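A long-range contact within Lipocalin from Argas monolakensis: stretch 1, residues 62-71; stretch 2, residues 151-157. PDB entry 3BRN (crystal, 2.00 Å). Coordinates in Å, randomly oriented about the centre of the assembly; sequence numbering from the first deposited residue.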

ATOM      1  N   LYS A  62      -0.741   8.374   9.480  1.00 38.23           N
ATOM      2  CA  LYS A  62      -1.510   7.491  10.317  1.00 38.41           C
ATOM      3  C   LYS A  62      -2.354   8.385  11.218  1.00 40.83           C
ATOM      4  O   LYS A  62      -2.150   9.605  11.260  1.00 38.22           O
ATOM      5  N   LEU A  63      -3.333   7.786  11.887  1.00 41.85           N
ATOM      6  CA  LEU A  63      -4.213   8.524  12.781  1.00 40.84           C
ATOM      7  C   LEU A  63      -3.518   8.833  14.096  1.00 46.99           C
ATOM      8  O   LEU A  63      -2.861   7.973  14.689  1.00 38.07           O
ATOM      9  N   GLN A  64      -3.682  10.069  14.561  1.00 53.06           N
ATOM     10  CA  GLN A  64      -3.055  10.483  15.797  1.00 54.50           C
ATOM     11  C   GLN A  64      -3.929  11.618  16.299  1.00 51.46           C
ATOM     12  O   GLN A  64      -4.111  12.623  15.615  1.00 51.18           O
ATOM     13  N   ASN A  65      -4.505  11.414  17.481  1.00 46.31           N
ATOM     14  CA  ASN A  65      -5.274  12.445  18.151  1.00 46.54           C
ATOM     15  C   ASN A  65      -6.405  13.020  17.317  1.00 44.03           C
ATOM     16  O   ASN A  65      -6.642  14.234  17.311  1.00 47.36           O
ATOM     17  N   GLY A  66      -7.094  12.136  16.601  1.00 39.57           N
ATOM     18  CA  GLY A  66      -8.247  12.525  15.804  1.00 43.85           C
ATOM     19  C   GLY A  66      -7.882  13.046  14.427  1.00 46.60           C
ATOM     20  O   GLY A  66      -8.760  13.229  13.579  1.00 48.50           O
ATOM     21  N   GLN A  67      -6.586  13.212  14.176  1.00 45.46           N
ATOM     22  CA  GLN A  67      -6.127  13.728  12.887  1.00 49.95           C
ATOM     23  C   GLN A  67      -5.133  12.840  12.145  1.00 47.68           C
ATOM     24  O   GLN A  67      -4.332  12.135  12.754  1.00 48.35           O
ATOM     25  N   MET A  68      -5.188  12.891  10.817  1.00 52.62           N
ATOM     26  CA  MET A  68      -4.216  12.190   9.975  1.00 48.77           C
ATOM     27  C   MET A  68      -2.947  13.030   9.898  1.00 49.27           C
ATOM     28  O   MET A  68      -2.955  14.112   9.303  1.00 50.38           O
ATOM     29  N   ILE A  69      -1.864  12.552  10.504  1.00 45.53           N
ATOM     30  CA  ILE A  69      -0.594  13.272  10.425  1.00 45.03           C
ATOM     31  C   ILE A  69       0.125  12.949   9.124  1.00 47.53           C
ATOM     32  O   ILE A  69       0.022  11.826   8.604  1.00 45.85           O
ATOM     33  N   GLN A  70       0.860  13.930   8.606  1.00 44.86           N
ATOM     34  CA  GLN A  70       1.607  13.762   7.361  1.00 46.39           C
ATOM     35  C   GLN A  70       3.102  13.825   7.608  1.00 48.48           C
ATOM     36  O   GLN A  70       3.596  14.749   8.245  1.00 50.60           O
ATOM     37  N   LEU A  71       3.817  12.827   7.107  1.00 44.00           N
ATOM     38  CA  LEU A  71       5.267  12.792   7.165  1.00 41.65           C
ATOM     39  C   LEU A  71       5.734  12.529   5.733  1.00 43.90           C
ATOM     40  O   LEU A  71       4.910  12.243   4.866  1.00 43.86           O
ATOM     41  N   THR A 151     -13.571   1.706   9.639  1.00 29.49           N
ATOM     42  CA  THR A 151     -14.511   2.683   9.114  1.00 37.27           C
ATOM     43  C   THR A 151     -14.454   4.043   9.822  1.00 38.45           C
ATOM     44  O   THR A 151     -14.869   5.062   9.255  1.00 38.49           O
ATOM     45  N   TYR A 152     -13.919   4.063  11.044  1.00 39.76           N
ATOM     46  CA  TYR A 152     -13.770   5.303  11.814  1.00 39.37           C
ATOM     47  C   TYR A 152     -12.538   6.104  11.408  1.00 39.44           C
ATOM     48  O   TYR A 152     -12.327   7.208  11.912  1.00 38.93           O
ATOM     49  N   CYS A 153     -11.684   5.527  10.562  1.00 36.06           N
ATOM     50  CA  CYS A 153     -10.494   6.237  10.089  1.00 39.57           C
ATOM     51  C   CYS A 153     -10.888   7.516   9.342  1.00 38.10           C
ATOM     52  O   CYS A 153     -11.754   7.485   8.475  1.00 38.32           O
ATOM     53  N   PRO A 154     -10.215   8.640   9.636  1.00 38.94           N
ATOM     54  CA  PRO A 154     -10.532   9.840   8.866  1.00 44.10           C
ATOM     55  C   PRO A 154     -10.229   9.649   7.374  1.00 46.93           C
ATOM     56  O   PRO A 154      -9.594   8.655   6.997  1.00 51.16           O
ATOM     57  N   PRO A 155     -10.783  10.523   6.520  1.00 47.69           N
ATOM     58  CA  PRO A 155     -10.469  10.502   5.091  1.00 46.06           C
ATOM     59  C   PRO A 155      -9.025  10.933   4.889  1.00 42.37           C
ATOM     60  O   PRO A 155      -8.430  11.520   5.792  1.00 42.44           O
ATOM     61  N   LEU A 156      -8.450  10.613   3.736  1.00 40.33           N
ATOM     62  CA  LEU A 156      -7.060  10.967   3.492  1.00 45.66           C
ATOM     63  C   LEU A 156      -6.916  12.474   3.345  1.00 44.99           C
ATOM     64  O   LEU A 156      -7.829  13.140   2.845  1.00 43.75           O
ATOM     65  N   PRO A 157      -5.829  13.027   3.905  1.00 44.47           N
ATOM     66  CA  PRO A 157      -5.488  14.437   3.731  1.00 46.91           C
ATOM     67  C   PRO A 157      -5.330  14.790   2.248  1.00 48.98           C
ATOM     68  O   PRO A 157      -5.721  15.869   1.800  1.00 54.18           O
ATOM     69  OXT PRO A 157      -4.883  13.978   1.438  1.00 47.01           O
TER

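A chain terminus without regular secondary structure can pack against a β-hairpin mainly through apolar side chains, and the C-terminal segment of this lipocalin is a compact example. No hydrogen bond crosses between the two stretches, and the surface buried between them, 385 Å² with both sides summed, is modest.

The centre is formed by M68, L63 and P154, all with CA-to-CB bonds directed toward the opposing stretch. M68 contributes the largest covered area. With chi1 and chi2 both m and chi3 between wells at -126°, its flexible thioether chain lies along the tail and touches four consecutive residues. CG of M68 sits 3.8 Å from CB of P154 and 3.6 Å from the carbonyl O of P155; CE of M68 lies 3.6 Å from O of P154 and 4.0 Å from CD2 of L156; and CB of M68 meets CD of P157 at 3.8 Å. An unbranched side chain is well suited to such a role, because it can follow an irregular backbone. P155 offers mainly its carbonyl, since its CA-to-CB bond points away. L156 also starts away, yet its m, t rotamer brings the end of the side chain back within reach of M68.

L63 adopts the t, p rotamer. CD1 of L63 packs against CG of P154 at 3.5 Å; CD2 of L63 lies 4.1 Å from CD of P154 and approaches CE2 of Y152 at 3.7 Å, near the plane of the ring and therefore at its edge. Y152 has a sideways CA-to-CB bond, but chi1 in p carries the ring nearer, and its hydroxyl is hydrogen-bonded elsewhere in the structure. C153, between Y152 and P154, makes no close contact here and is covalently bonded to a group elsewhere in the structure.

A type I' turn from Q64 to Q67, closed by Q64 N to Q67 O (2.8 Å) and Q67 N to Q64 O (2.9 Å), joins the strands that carry L63 and M68, and both side chains touch P154. Within the turn, G66 O lies 4.0 Å from CG of P154; the positive phi of G66 by itself favours glycine.

At the outer margin the packing becomes more polar in composition without gaining a polar bond. Q70, with chi1 m and chi2 t, extends its amide to P157, where NE2 of Q70 lies 3.2 Å from CB of P157. This is a close contact with carbon; the amide does not reach the C-terminal carboxylate of P157.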

ATOM      1  CB  LYS A  62      -0.553   6.652  11.159  1.00 39.37           C
ATOM      2  CG  LYS A  62       0.225   7.468  12.181  1.00 50.77           C
ATOM      3  CD  LYS A  62       0.988   6.559  13.122  1.00 67.11           C
ATOM      4  CE  LYS A  62       2.218   7.247  13.682  1.00 74.65           C
ATOM      5  NZ  LYS A  62       3.081   6.273  14.411  1.00 79.00           N
ATOM      6  CB  LEU A  63      -5.497   7.740  13.042  1.00 37.73           C
ATOM      7  CG  LEU A  63      -6.502   8.404  13.982  1.00 37.12           C
ATOM      8  CD1 LEU A  63      -6.902   9.760  13.415  1.00 39.89           C
ATOM      9  CD2 LEU A  63      -7.710   7.504  14.170  1.00 34.72           C
ATOM     10  CB  GLN A  64      -1.577  10.796  15.575  1.00 55.21           C
ATOM     11  CG  GLN A  64      -0.692  10.441  16.770  1.00 63.77           C
ATOM     12  CD  GLN A  64       0.750  10.883  16.584  1.00 64.14           C
ATOM     13  OE1 GLN A  64       1.643  10.060  16.357  1.00 61.00           O
ATOM     14  NE2 GLN A  64       0.977  12.191  16.633  1.00 61.96           N
ATOM     15  CB  ASN A  65      -4.300  13.542  18.582  1.00 49.50           C
ATOM     16  CG  ASN A  65      -3.303  13.056  19.617  1.00 53.88           C
ATOM     17  OD1 ASN A  65      -3.685  12.442  20.617  1.00 56.53           O
ATOM     18  ND2 ASN A  65      -2.017  13.306  19.373  1.00 51.43           N
ATOM     19  CB  GLN A  67      -5.557  15.133  13.050  1.00 44.49           C
ATOM     20  CG  GLN A  67      -6.570  16.131  13.572  1.00 54.98           C
ATOM     21  CD  GLN A  67      -6.053  17.540  13.512  1.00 53.12           C
ATOM     22  OE1 GLN A  67      -4.748  17.697  13.703  1.00 70.72           O
ATOM     23  NE2 GLN A  67      -6.801  18.473  13.217  1.00 59.40           N
ATOM     24  CB  MET A  68      -4.769  12.016   8.556  1.00 50.06           C
ATOM     25  CG  MET A  68      -5.967  11.096   8.428  1.00 50.52           C
ATOM     26  SD  MET A  68      -5.583   9.448   9.051  1.00 46.45           S
ATOM     27  CE  MET A  68      -6.036   8.411   7.656  1.00 40.08           C
ATOM     28  CB  ILE A  69       0.349  12.946  11.600  1.00 47.60           C
ATOM     29  CG1 ILE A  69       0.766  11.477  11.551  1.00 49.88           C
ATOM     30  CG2 ILE A  69      -0.280  13.354  12.944  1.00 54.40           C
ATOM     31  CD1 ILE A  69       1.991  11.148  12.382  1.00 66.22           C
ATOM     32  CB  GLN A  70       1.227  14.845   6.360  1.00 45.15           C
ATOM     33  CG  GLN A  70      -0.255  14.980   6.125  1.00 45.19           C
ATOM     34  CD  GLN A  70      -0.572  16.102   5.167  1.00 56.77           C
ATOM     35  OE1 GLN A  70       0.439  16.547   4.431  1.00 64.29           O
ATOM     36  NE2 GLN A  70      -1.705  16.585   5.106  1.00 64.88           N
ATOM     37  CB  LEU A  71       5.732  11.663   8.091  1.00 42.18           C
ATOM     38  CG  LEU A  71       5.186  11.753   9.522  1.00 51.96           C
ATOM     39  CD1 LEU A  71       5.634  10.574  10.359  1.00 46.62           C
ATOM     40  CD2 LEU A  71       5.638  13.047  10.161  1.00 60.81           C
ATOM     41  CB  THR A 151     -15.936   2.106   9.153  1.00 33.84           C
ATOM     42  OG1 THR A 151     -16.835   3.007   8.506  1.00 58.60           O
ATOM     43  CG2 THR A 151     -16.379   1.883  10.575  1.00 40.37           C
ATOM     44  CB  TYR A 152     -13.702   5.012  13.321  1.00 41.69           C
ATOM     45  CG  TYR A 152     -12.389   4.384  13.759  1.00 51.27           C
ATOM     46  CD1 TYR A 152     -12.292   3.016  13.997  1.00 57.32           C
ATOM     47  CD2 TYR A 152     -11.233   5.148  13.862  1.00 50.88           C
ATOM     48  CE1 TYR A 152     -11.088   2.435  14.362  1.00 56.43           C
ATOM     49  CE2 TYR A 152     -10.011   4.569  14.194  1.00 54.67           C
ATOM     50  CZ  TYR A 152      -9.946   3.213  14.446  1.00 60.23           C
ATOM     51  OH  TYR A 152      -8.741   2.637  14.809  1.00 58.83           O
ATOM     52  CB  CYS A 153      -9.659   5.337   9.157  1.00 40.15           C
ATOM     53  SG  CYS A 153      -8.722   4.002   9.980  1.00 46.61           S
ATOM     54  CB  PRO A 154      -9.606  10.910   9.471  1.00 43.42           C
ATOM     55  CG  PRO A 154      -9.176  10.361  10.799  1.00 43.18           C
ATOM     56  CD  PRO A 154      -9.138   8.869  10.612  1.00 35.33           C
ATOM     57  CB  PRO A 155     -11.414  11.560   4.504  1.00 47.10           C
ATOM     58  CG  PRO A 155     -12.457  11.785   5.549  1.00 48.02           C
ATOM     59  CD  PRO A 155     -11.756  11.577   6.850  1.00 46.45           C
ATOM     60  CB  LEU A 156      -6.484  10.231   2.264  1.00 45.44           C
ATOM     61  CG  LEU A 156      -6.341   8.711   2.409  1.00 39.17           C
ATOM     62  CD1 LEU A 156      -5.681   8.065   1.188  1.00 42.48           C
ATOM     63  CD2 LEU A 156      -5.557   8.385   3.658  1.00 46.26           C
ATOM     64  CB  PRO A 157      -4.146  14.576   4.466  1.00 42.42           C
ATOM     65  CG  PRO A 157      -3.676  13.174   4.742  1.00 41.46           C
ATOM     66  CD  PRO A 157      -4.905  12.338   4.819  1.00 44.19           C
TER